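Local structure of glutathione S-transferase 2 (Onchocerca volvulus, 1TU7) at residues I17-V22 / A153-L158; T102-M107 / Q162-H167; D145-A150 / Q180-R185. The protein catalyses the conjugation of glutathione to electrophilic substrates with release of a halide and appears central to the detoxification system of the parasite. All coordinates share one frame; numbering follows the deposited sequence.

In the fold
From the N terminus, helix 15-23 of the thioredoxin-like domain supplies the first half of contact 1 and waits 130 residues for helix 149-164 to complete it. In between, 102-107 at the end of helix 81-107 starts contact 2, closed across 54 residues when the chain reaches 162-167. Contact 3 starts last, at 145-150, and closes after 29 residues at 180-185. Each pair of contacts crosses rather than nests. Helix 149-164 runs through all three: its middle meets the N-terminal domain, its C-terminal end meets helix 81-107, and its N-terminal approach meets helix 173-183. Contacts 1 and 3 touch directly, F155 lying against M182 and K183.

Contact 1: I17-V22 / A153-L158; sequences IRLFLV and ALFEEL
L19 pushes its two methyls against F155 and E156, neighbours on the second helix, and makes every touch from its own side of the interface. Its CD1 does most of the work. It sits in the bend of the E156 side chain, 3.8 Å from E156 CB and 3.7 Å from E156 OE1, and at the same time lies 4.0 Å from CD1 of the F155 ring. The other methyl, L19 CD2, is 4.1 Å from F155 CE1, so the forked end of the leucine spans the two ring carbons. The leucine crosses both partners at about a right angle. E156 can wrap round a methyl because its chain leaves the helix with CG anti to the backbone N (chi1 176°) and then turns at chi2 (70°), which brings the carboxylate back toward L19 CD1.

That carboxylate is not held by the leucine. E156 OE1 forms a salt bridge with R11 NH2, and a long, weak ion pair links it to R195; the apolar cover from L19 would probably strengthen these charge interactions by keeping water away. F155 is covered from elsewhere by helix 173-183, where the ring of H179 lies at about 45° to its own.

All three touching residues are buried, close to the centre of the chain, and the two helices keep a generous spacing, with L19 CA and E156 CA 8.3 Å apart. The side chain of E156 is about 12 Å from the bound glutathione, near the site but not part of it. This is the domain interface of the cytosolic GST fold: a helix of the N-terminal thioredoxin-like domain set against the long central helix of the all-helical C-terminal domain.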
loop_
_atom_site.group_PDB
_atom_site.type_symbol
_atom_site.label_atom_id
_atom_site.label_comp_id
_atom_site.label_asym_id
_atom_site.label_seq_id
_atom_site.Cartn_x
_atom_site.Cartn_y
_atom_site.Cartn_z
ATOM N N ILE A 17 -2.880 -12.076 -6.260
ATOM C CA ILE A 17 -4.256 -12.054 -6.779
ATOM C C ILE A 17 -4.570 -13.352 -7.519
ATOM O O ILE A 17 -5.618 -13.957 -7.336
ATOM C CB ILE A 17 -4.495 -10.821 -7.636
ATOM C CG1 ILE A 17 -4.256 -9.517 -6.836
ATOM C CG2 ILE A 17 -5.882 -10.874 -8.240
ATOM C CD1 ILE A 17 -3.899 -8.344 -7.717
ATOM N N ARG A 18 -3.676 -13.780 -8.391
ATOM C CA ARG A 18 -3.846 -15.067 -9.058
ATOM C C ARG A 18 -4.026 -16.178 -8.044
ATOM O O ARG A 18 -4.885 -17.031 -8.193
ATOM C CB ARG A 18 -2.641 -15.358 -9.932
ATOM C CG ARG A 18 -2.503 -14.458 -11.130
ATOM C CD ARG A 18 -1.376 -14.826 -11.998
ATOM N NE ARG A 18 -1.130 -13.895 -13.103
ATOM C CZ ARG A 18 0.026 -13.313 -13.342
ATOM N NH1 ARG A 18 1.042 -13.452 -12.530
ATOM N NH2 ARG A 18 0.150 -12.531 -14.412
ATOM N N LEU A 19 -3.225 -16.177 -6.987
ATOM C CA LEU A 19 -3.301 -17.223 -5.976
ATOM C C LEU A 19 -4.660 -17.208 -5.287
ATOM O O LEU A 19 -5.228 -18.260 -5.037
ATOM C CB LEU A 19 -2.171 -17.090 -4.959
ATOM C CG LEU A 19 -0.770 -17.395 -5.492
ATOM C CD1 LEU A 19 0.337 -16.820 -4.628
ATOM C CD2 LEU A 19 -0.589 -18.915 -5.650
ATOM N N PHE A 20 -5.156 -16.018 -4.931
ATOM C CA PHE A 20 -6.494 -15.862 -4.358
ATOM C C PHE A 20 -7.548 -16.529 -5.247
ATOM O O PHE A 20 -8.316 -17.353 -4.791
ATOM C CB PHE A 20 -6.775 -14.370 -4.135
ATOM C CG PHE A 20 -8.107 -14.052 -3.520
ATOM C CD1 PHE A 20 -8.146 -13.355 -2.323
ATOM C CD2 PHE A 20 -9.307 -14.346 -4.129
ATOM C CE1 PHE A 20 -9.342 -13.000 -1.739
ATOM C CE2 PHE A 20 -10.513 -13.979 -3.523
ATOM C CZ PHE A 20 -10.512 -13.306 -2.328
ATOM N N LEU A 21 -7.539 -16.177 -6.529
ATOM C CA LEU A 21 -8.547 -16.622 -7.475
ATOM C C LEU A 21 -8.433 -18.132 -7.660
ATOM O O LEU A 21 -9.423 -18.835 -7.652
ATOM C CB LEU A 21 -8.376 -15.865 -8.783
ATOM C CG LEU A 21 -8.651 -14.373 -8.739
ATOM C CD1 LEU A 21 -8.126 -13.696 -9.953
ATOM C CD2 LEU A 21 -10.155 -14.102 -8.614
ATOM N N VAL A 22 -7.223 -18.621 -7.796
ATOM C CA VAL A 22 -7.005 -20.054 -8.000
ATOM C C VAL A 22 -7.470 -20.822 -6.765
ATOM O O VAL A 22 -8.201 -21.789 -6.883
ATOM C CB VAL A 22 -5.534 -20.363 -8.295
ATOM C CG1 VAL A 22 -5.269 -21.837 -8.173
ATOM C CG2 VAL A 22 -5.169 -19.902 -9.703
ATOM N N ALA A 153 -0.691 -13.293 -0.048
ATOM C CA ALA A 153 0.432 -12.387 -0.154
ATOM C C ALA A 153 1.624 -12.913 0.622
ATOM O O ALA A 153 2.748 -12.913 0.126
ATOM C CB ALA A 153 0.018 -11.039 0.333
ATOM N N LEU A 154 1.385 -13.369 1.849
ATOM C CA LEU A 154 2.489 -13.925 2.633
ATOM C C LEU A 154 3.071 -15.164 1.959
ATOM O O LEU A 154 4.284 -15.342 1.893
ATOM C CB LEU A 154 2.054 -14.222 4.064
ATOM C CG LEU A 154 3.143 -14.828 4.964
ATOM C CD1 LEU A 154 4.314 -13.903 5.140
ATOM C CD2 LEU A 154 2.529 -15.156 6.312
ATOM N N PHE A 155 2.200 -16.060 1.507
ATOM C CA PHE A 155 2.629 -17.259 0.812
ATOM C C PHE A 155 3.555 -16.911 -0.348
ATOM O O PHE A 155 4.657 -17.458 -0.481
ATOM C CB PHE A 155 1.417 -18.061 0.325
ATOM C CG PHE A 155 1.767 -19.254 -0.533
ATOM C CD1 PHE A 155 1.076 -19.500 -1.701
ATOM C CD2 PHE A 155 2.759 -20.146 -0.157
ATOM C CE1 PHE A 155 1.368 -20.564 -2.500
ATOM C CE2 PHE A 155 3.051 -21.239 -0.941
ATOM C CZ PHE A 155 2.353 -21.453 -2.110
ATOM N N GLU A 156 3.137 -16.007 -1.207
ATOM C CA GLU A 156 3.951 -15.649 -2.350
ATOM C C GLU A 156 5.276 -15.038 -1.918
ATOM O O GLU A 156 6.316 -15.368 -2.459
ATOM C CB GLU A 156 3.181 -14.687 -3.264
ATOM C CG GLU A 156 3.997 -14.171 -4.438
ATOM C CD GLU A 156 4.334 -15.179 -5.521
ATOM O OE1 GLU A 156 3.956 -16.371 -5.384
ATOM O OE2 GLU A 156 4.955 -14.733 -6.532
ATOM N N GLU A 157 5.255 -14.175 -0.920
ATOM C CA GLU A 157 6.497 -13.522 -0.486
ATOM C C GLU A 157 7.468 -14.537 0.069
ATOM O O GLU A 157 8.679 -14.466 -0.221
ATOM C CB GLU A 157 6.213 -12.405 0.509
ATOM C CG GLU A 157 7.321 -11.374 0.537
ATOM C CD GLU A 157 7.418 -10.647 -0.771
ATOM O OE1 GLU A 157 6.427 -10.535 -1.528
ATOM O OE2 GLU A 157 8.526 -10.158 -1.057
ATOM N N LEU A 158 6.986 -15.496 0.840
ATOM C CA LEU A 158 7.848 -16.564 1.353
ATOM C C LEU A 158 8.359 -17.425 0.205
ATOM O O LEU A 158 9.513 -17.846 0.209
ATOM C CB LEU A 158 7.102 -17.430 2.351
ATOM C CG LEU A 158 6.698 -16.695 3.631
ATOM C CD1 LEU A 158 5.864 -17.601 4.476
ATOM C CD2 LEU A 158 7.883 -16.110 4.409
#

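Contact 2: T102-M107 / Q162-H167; sequences TRMIYM and QILDPH
Both M104 and L164 leave their helices with CG anti to the backbone N (chi1 179° and -172°), which aims the two side chains at each other across the helical bundle of the GST C-terminal domain. M104 then bends at chi2 and again at chi3, so that the terminal methyl, not the sulfur, leads. The meeting is tip to tip: M104 CE stands 3.8 Å from L164 CD2 and 4.0 Å from L164 CD1, nestling against the leucine fork. I105 adds a looser touch beside it, its CD1 being 4.4 Å from L164 CD1.

No hydrogen bond crosses between 102-107 and 162-167. The two backbones are well apart, I105 CA and L164 CA being separated by 9.8 Å, and the side-chain ends bridge them. Y116 of helix 109-132 packs on both M104 and L164, so a third helix joins the cluster, while N203 near the C terminus packs against I105. The contact thus ties the end of helix 81-107 to the end of helix 149-164, all within one domain.

Immediately beyond L164 the chain leaves helical geometry, and D165 turns it with an Asx turn: H167 N donates to D165 OD1 at 3.1 Å, approaching from above the carboxylate plane.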
loop_
_atom_site.group_PDB
_atom_site.type_symbol
_atom_site.label_atom_id
_atom_site.label_comp_id
_atom_site.label_asym_id
_atom_site.label_seq_id
_atom_site.Cartn_x
_atom_site.Cartn_y
_atom_site.Cartn_z
ATOM N N THR A 102 12.258 -6.242 -4.326
ATOM C CA THR A 102 12.276 -5.769 -5.722
ATOM C C THR A 102 13.357 -4.715 -5.989
ATOM O O THR A 102 13.901 -4.676 -7.089
ATOM C CB THR A 102 10.916 -5.250 -6.182
ATOM O OG1 THR A 102 10.446 -4.252 -5.313
ATOM C CG2 THR A 102 9.863 -6.302 -6.119
ATOM N N ARG A 103 13.700 -3.894 -5.005
ATOM C CA ARG A 103 14.770 -2.908 -5.192
ATOM C C ARG A 103 16.068 -3.674 -5.439
ATOM O O ARG A 103 16.828 -3.357 -6.349
ATOM C CB ARG A 103 14.901 -2.013 -3.967
ATOM N N MET A 104 16.301 -4.717 -4.660
ATOM C CA MET A 104 17.488 -5.545 -4.827
ATOM C C MET A 104 17.468 -6.194 -6.209
ATOM O O MET A 104 18.429 -6.093 -6.960
ATOM C CB MET A 104 17.618 -6.550 -3.711
ATOM C CG MET A 104 18.803 -7.466 -3.837
ATOM S SD MET A 104 18.520 -8.912 -4.858
ATOM C CE MET A 104 17.231 -9.679 -3.918
ATOM N N ILE A 105 16.348 -6.817 -6.570
ATOM C CA ILE A 105 16.237 -7.539 -7.825
ATOM C C ILE A 105 16.503 -6.643 -9.030
ATOM O O ILE A 105 17.237 -7.035 -9.951
ATOM C CB ILE A 105 14.817 -8.166 -7.955
ATOM C CG1 ILE A 105 14.627 -9.321 -6.984
ATOM C CG2 ILE A 105 14.558 -8.620 -9.406
ATOM C CD1 ILE A 105 15.456 -10.571 -7.264
ATOM N N TYR A 106 15.915 -5.455 -9.034
ATOM C CA TYR A 106 15.897 -4.626 -10.248
ATOM C C TYR A 106 17.062 -3.646 -10.283
ATOM O O TYR A 106 17.454 -3.222 -11.375
ATOM C CB TYR A 106 14.572 -3.866 -10.429
ATOM C CG TYR A 106 13.421 -4.754 -10.852
ATOM C CD1 TYR A 106 12.511 -5.217 -9.926
ATOM C CD2 TYR A 106 13.219 -5.116 -12.189
ATOM C CE1 TYR A 106 11.466 -6.034 -10.278
ATOM C CE2 TYR A 106 12.151 -5.939 -12.552
ATOM C CZ TYR A 106 11.280 -6.402 -11.579
ATOM O OH TYR A 106 10.201 -7.212 -11.925
ATOM N N MET A 107 17.618 -3.290 -9.127
ATOM C CA MET A 107 18.626 -2.222 -9.060
ATOM C C MET A 107 20.008 -2.702 -8.696
ATOM O O MET A 107 20.980 -2.006 -8.999
ATOM C CB MET A 107 18.262 -1.136 -8.029
ATOM C CG MET A 107 16.880 -0.518 -8.161
ATOM S SD MET A 107 16.605 0.233 -9.744
ATOM C CE MET A 107 17.727 1.614 -9.671
ATOM N N GLN A 162 12.275 -18.068 -0.884
ATOM C CA GLN A 162 12.894 -19.396 -0.887
ATOM C C GLN A 162 13.526 -19.698 -2.220
ATOM O O GLN A 162 14.481 -20.440 -2.280
ATOM C CB GLN A 162 11.881 -20.468 -0.553
ATOM C CG GLN A 162 11.505 -20.520 0.893
ATOM C CD GLN A 162 10.922 -21.870 1.261
ATOM O OE1 GLN A 162 10.156 -22.477 0.482
ATOM N NE2 GLN A 162 11.279 -22.353 2.418
ATOM N N ILE A 163 13.001 -19.137 -3.300
ATOM C CA ILE A 163 13.669 -19.249 -4.582
ATOM C C ILE A 163 15.018 -18.504 -4.484
ATOM O O ILE A 163 16.051 -19.001 -4.969
ATOM C CB ILE A 163 12.826 -18.676 -5.704
ATOM C CG1 ILE A 163 11.585 -19.531 -5.933
ATOM C CG2 ILE A 163 13.634 -18.633 -7.012
ATOM C CD1 ILE A 163 10.589 -18.940 -6.805
ATOM N N LEU A 164 15.001 -17.316 -3.878
ATOM C CA LEU A 164 16.191 -16.484 -3.750
ATOM C C LEU A 164 17.249 -17.153 -2.876
ATOM O O LEU A 164 18.449 -17.181 -3.232
ATOM C CB LEU A 164 15.827 -15.113 -3.167
ATOM C CG LEU A 164 16.983 -14.103 -3.176
ATOM C CD1 LEU A 164 17.232 -13.587 -4.542
ATOM C CD2 LEU A 164 16.645 -12.969 -2.205
ATOM N N ASP A 165 16.797 -17.690 -1.752
ATOM C CA ASP A 165 17.633 -18.311 -0.731
ATOM C C ASP A 165 16.871 -19.521 -0.223
ATOM O O ASP A 165 15.995 -19.396 0.646
ATOM C CB ASP A 165 17.885 -17.336 0.413
ATOM C CG ASP A 165 18.552 -17.992 1.597
ATOM O OD1 ASP A 165 19.101 -19.109 1.413
ATOM O OD2 ASP A 165 18.529 -17.476 2.732
ATOM N N PRO A 166 17.139 -20.695 -0.777
ATOM C CA PRO A 166 16.439 -21.907 -0.347
ATOM C C PRO A 166 16.429 -22.170 1.160
ATOM O O PRO A 166 15.527 -22.851 1.612
ATOM C CB PRO A 166 17.170 -23.009 -1.119
ATOM C CG PRO A 166 17.622 -22.326 -2.360
ATOM C CD PRO A 166 18.021 -20.964 -1.938
ATOM N N HIS A 167 17.380 -21.633 1.912
ATOM C CA HIS A 167 17.467 -21.878 3.341
ATOM C C HIS A 167 16.868 -20.797 4.206
ATOM O O HIS A 167 17.025 -20.817 5.417
ATOM C CB HIS A 167 18.944 -22.041 3.727
ATOM C CG HIS A 167 19.601 -23.203 3.052
ATOM N ND1 HIS A 167 19.214 -24.504 3.283
ATOM C CD2 HIS A 167 20.589 -23.259 2.128
ATOM C CE1 HIS A 167 19.950 -25.316 2.541
ATOM N NE2 HIS A 167 20.790 -24.584 1.831
#

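Contact 3: D145-A150 / Q180-R185; sequences DKISYA and QRMKDR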
loop_
_atom_site.group_PDB
_atom_site.type_symbol
_atom_site.label_atom_id
_atom_site.label_comp_id
_atom_site.label_asym_id
_atom_site.label_seq_id
_atom_site.Cartn_x
_atom_site.Cartn_y
_atom_site.Cartn_z
ATOM N N ASP A 145 -7.963 -20.228 11.821
ATOM C CA ASP A 145 -8.532 -21.302 11.009
ATOM C C ASP A 145 -9.097 -20.875 9.652
ATOM O O ASP A 145 -9.409 -21.716 8.828
ATOM C CB ASP A 145 -9.660 -21.987 11.792
ATOM C CG ASP A 145 -9.144 -22.848 12.888
ATOM O OD1 ASP A 145 -10.004 -23.366 13.651
ATOM O OD2 ASP A 145 -7.926 -23.092 13.055
ATOM N N LYS A 146 -9.255 -19.578 9.447
ATOM C CA LYS A 146 -9.965 -19.079 8.287
ATOM C C LYS A 146 -9.019 -18.283 7.434
ATOM O O LYS A 146 -8.289 -17.423 7.914
ATOM C CB LYS A 146 -11.136 -18.235 8.723
ATOM C CG LYS A 146 -12.215 -19.095 9.378
ATOM C CD LYS A 146 -13.257 -18.287 10.091
ATOM C CE LYS A 146 -14.184 -19.213 10.860
ATOM N NZ LYS A 146 -14.749 -18.477 12.029
ATOM N N ILE A 147 -9.065 -18.580 6.146
ATOM C CA ILE A 147 -8.200 -17.942 5.185
ATOM C C ILE A 147 -8.625 -16.515 4.924
ATOM O O ILE A 147 -9.811 -16.167 5.005
ATOM C CB ILE A 147 -8.142 -18.791 3.890
ATOM C CG1 ILE A 147 -6.945 -18.336 3.020
ATOM C CG2 ILE A 147 -9.494 -18.777 3.128
ATOM C CD1 ILE A 147 -6.105 -19.412 2.506
ATOM N N SER A 148 -7.639 -15.688 4.622
ATOM C CA SER A 148 -7.861 -14.297 4.270
ATOM C C SER A 148 -6.958 -13.914 3.119
ATOM O O SER A 148 -6.023 -14.649 2.780
ATOM C CB SER A 148 -7.575 -13.374 5.450
ATOM O OG SER A 148 -6.193 -13.411 5.822
ATOM N N TYR A 149 -7.166 -12.733 2.555
ATOM C CA TYR A 149 -6.364 -12.362 1.411
ATOM C C TYR A 149 -4.885 -12.271 1.762
ATOM O O TYR A 149 -4.034 -12.514 0.902
ATOM C CB TYR A 149 -6.833 -11.079 0.758
ATOM C CG TYR A 149 -6.694 -9.809 1.559
ATOM C CD1 TYR A 149 -5.566 -9.004 1.423
ATOM C CD2 TYR A 149 -7.702 -9.369 2.415
ATOM C CE1 TYR A 149 -5.421 -7.841 2.118
ATOM C CE2 TYR A 149 -7.575 -8.157 3.093
ATOM C CZ TYR A 149 -6.432 -7.397 2.944
ATOM O OH TYR A 149 -6.334 -6.190 3.618
ATOM N N ALA A 150 -4.580 -11.902 3.006
ATOM C CA ALA A 150 -3.206 -11.708 3.400
ATOM C C ALA A 150 -2.421 -13.006 3.354
ATOM O O ALA A 150 -1.221 -12.972 3.109
ATOM C CB ALA A 150 -3.110 -11.078 4.792
ATOM N N GLN A 180 4.426 -24.195 3.636
ATOM C CA GLN A 180 4.134 -25.543 3.152
ATOM C C GLN A 180 2.642 -25.804 3.252
ATOM O O GLN A 180 2.090 -26.469 2.397
ATOM C CB GLN A 180 4.927 -26.618 3.936
ATOM C CG GLN A 180 4.861 -28.013 3.255
ATOM C CD GLN A 180 5.449 -28.011 1.840
ATOM O OE1 GLN A 180 6.593 -27.615 1.661
ATOM N NE2 GLN A 180 4.665 -28.463 0.832
ATOM N N ARG A 181 1.998 -25.286 4.292
ATOM C CA ARG A 181 0.559 -25.484 4.462
ATOM C C ARG A 181 -0.220 -24.880 3.303
ATOM O O ARG A 181 -1.153 -25.484 2.772
ATOM C CB ARG A 181 0.117 -24.871 5.784
ATOM C CG ARG A 181 -1.355 -25.014 6.066
ATOM C CD ARG A 181 -1.783 -24.433 7.396
ATOM N NE ARG A 181 -1.009 -24.958 8.514
ATOM C CZ ARG A 181 -1.076 -26.195 9.024
ATOM N NH1 ARG A 181 -0.289 -26.499 10.055
ATOM N NH2 ARG A 181 -1.910 -27.127 8.536
ATOM N N MET A 182 0.191 -23.679 2.891
ATOM C CA MET A 182 -0.445 -23.026 1.756
ATOM C C MET A 182 -0.234 -23.793 0.462
ATOM O O MET A 182 -1.167 -23.997 -0.332
ATOM C CB MET A 182 0.101 -21.608 1.626
ATOM C CG MET A 182 -0.440 -20.706 2.736
ATOM S SD MET A 182 -2.217 -20.316 2.643
ATOM C CE MET A 182 -2.258 -19.358 1.122
ATOM N N LYS A 183 0.994 -24.251 0.265
ATOM C CA LYS A 183 1.356 -24.955 -0.957
ATOM C C LYS A 183 0.610 -26.283 -1.028
ATOM O O LYS A 183 0.372 -26.804 -2.104
ATOM C CB LYS A 183 2.866 -25.193 -1.019
ATOM C CG LYS A 183 3.399 -25.503 -2.411
ATOM C CD LYS A 183 4.920 -25.532 -2.376
ATOM C CE LYS A 183 5.558 -26.268 -3.549
ATOM N NZ LYS A 183 7.041 -26.136 -3.441
ATOM N N ASP A 184 0.216 -26.814 0.125
ATOM C CA ASP A 184 -0.467 -28.107 0.182
ATOM C C ASP A 184 -1.964 -27.978 -0.036
ATOM O O ASP A 184 -2.665 -28.994 -0.205
ATOM C CB ASP A 184 -0.218 -28.778 1.529
ATOM C CG ASP A 184 1.149 -29.406 1.642
ATOM O OD1 ASP A 184 1.510 -29.763 2.788
ATOM O OD2 ASP A 184 1.900 -29.568 0.670
ATOM N N ARG A 185 -2.511 -26.764 -0.021
ATOM C CA ARG A 185 -3.919 -26.609 -0.351
ATOM C C ARG A 185 -4.120 -27.139 -1.761
ATOM O O ARG A 185 -3.326 -26.832 -2.633
ATOM C CB ARG A 185 -4.342 -25.162 -0.227
ATOM C CG ARG A 185 -4.207 -24.646 1.200
ATOM C CD ARG A 185 -4.432 -23.171 1.341
ATOM N NE ARG A 185 -5.795 -22.755 1.039
ATOM C CZ ARG A 185 -6.796 -22.725 1.903
ATOM N NH1 ARG A 185 -6.625 -23.106 3.146
ATOM N NH2 ARG A 185 -7.966 -22.263 1.515
#
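One face of the R185 guanidinium carries the I147 methyl: CD1 stands 3.4 Å above the plane, over the centre of the group, and its closest atom there is R185 CZ. The isoleucine and the arginine come from opposite directions. R185 NH2 also has I147 CG2 near it, at 4.1 Å, and the same nitrogen forms a salt bridge with D23 OD1 of the thioredoxin-like domain, which helps fix the rotation of the flat group beneath the methyl.

The segment 145-150 leads into the long central helix of the GST C-terminal domain. S148 N bonds to D151 OD2, and I147 packs on Y152; this matches the capping box and hydrophobic staple familiar at this helix start in the GST family. I147 therefore serves two neighbours, the helix it precedes and the segment 180-185 at the end of helix 173-183.

Its CG1 runs anti to the backbone N (chi1 -165°), but chi2 at 133° is well away from a staggered value, possibly the price of seating CD1 on the guanidinium. On the other side of the contact M182, bent at chi2 and chi3, curls its thioether round to the same methyl, M182 SD being 4.0 Å and M182 CE 4.1 Å from I147 CD1. Sulfur, methyl and guanidinium thus gather round a single carbon, without any hydrogen bond between the segments.

The turn that presents R185 is held from within. R185 N bonds to M182 O, and R185 itself takes the N-cap position of the following helix. One residue before R185, D184 is tied back to the helix: Q180 NE2 donates to D184 OD2 at 3.0 Å, the acceptor lying in the glutamine's amide plane while the donor sits above the plane of the carboxylate.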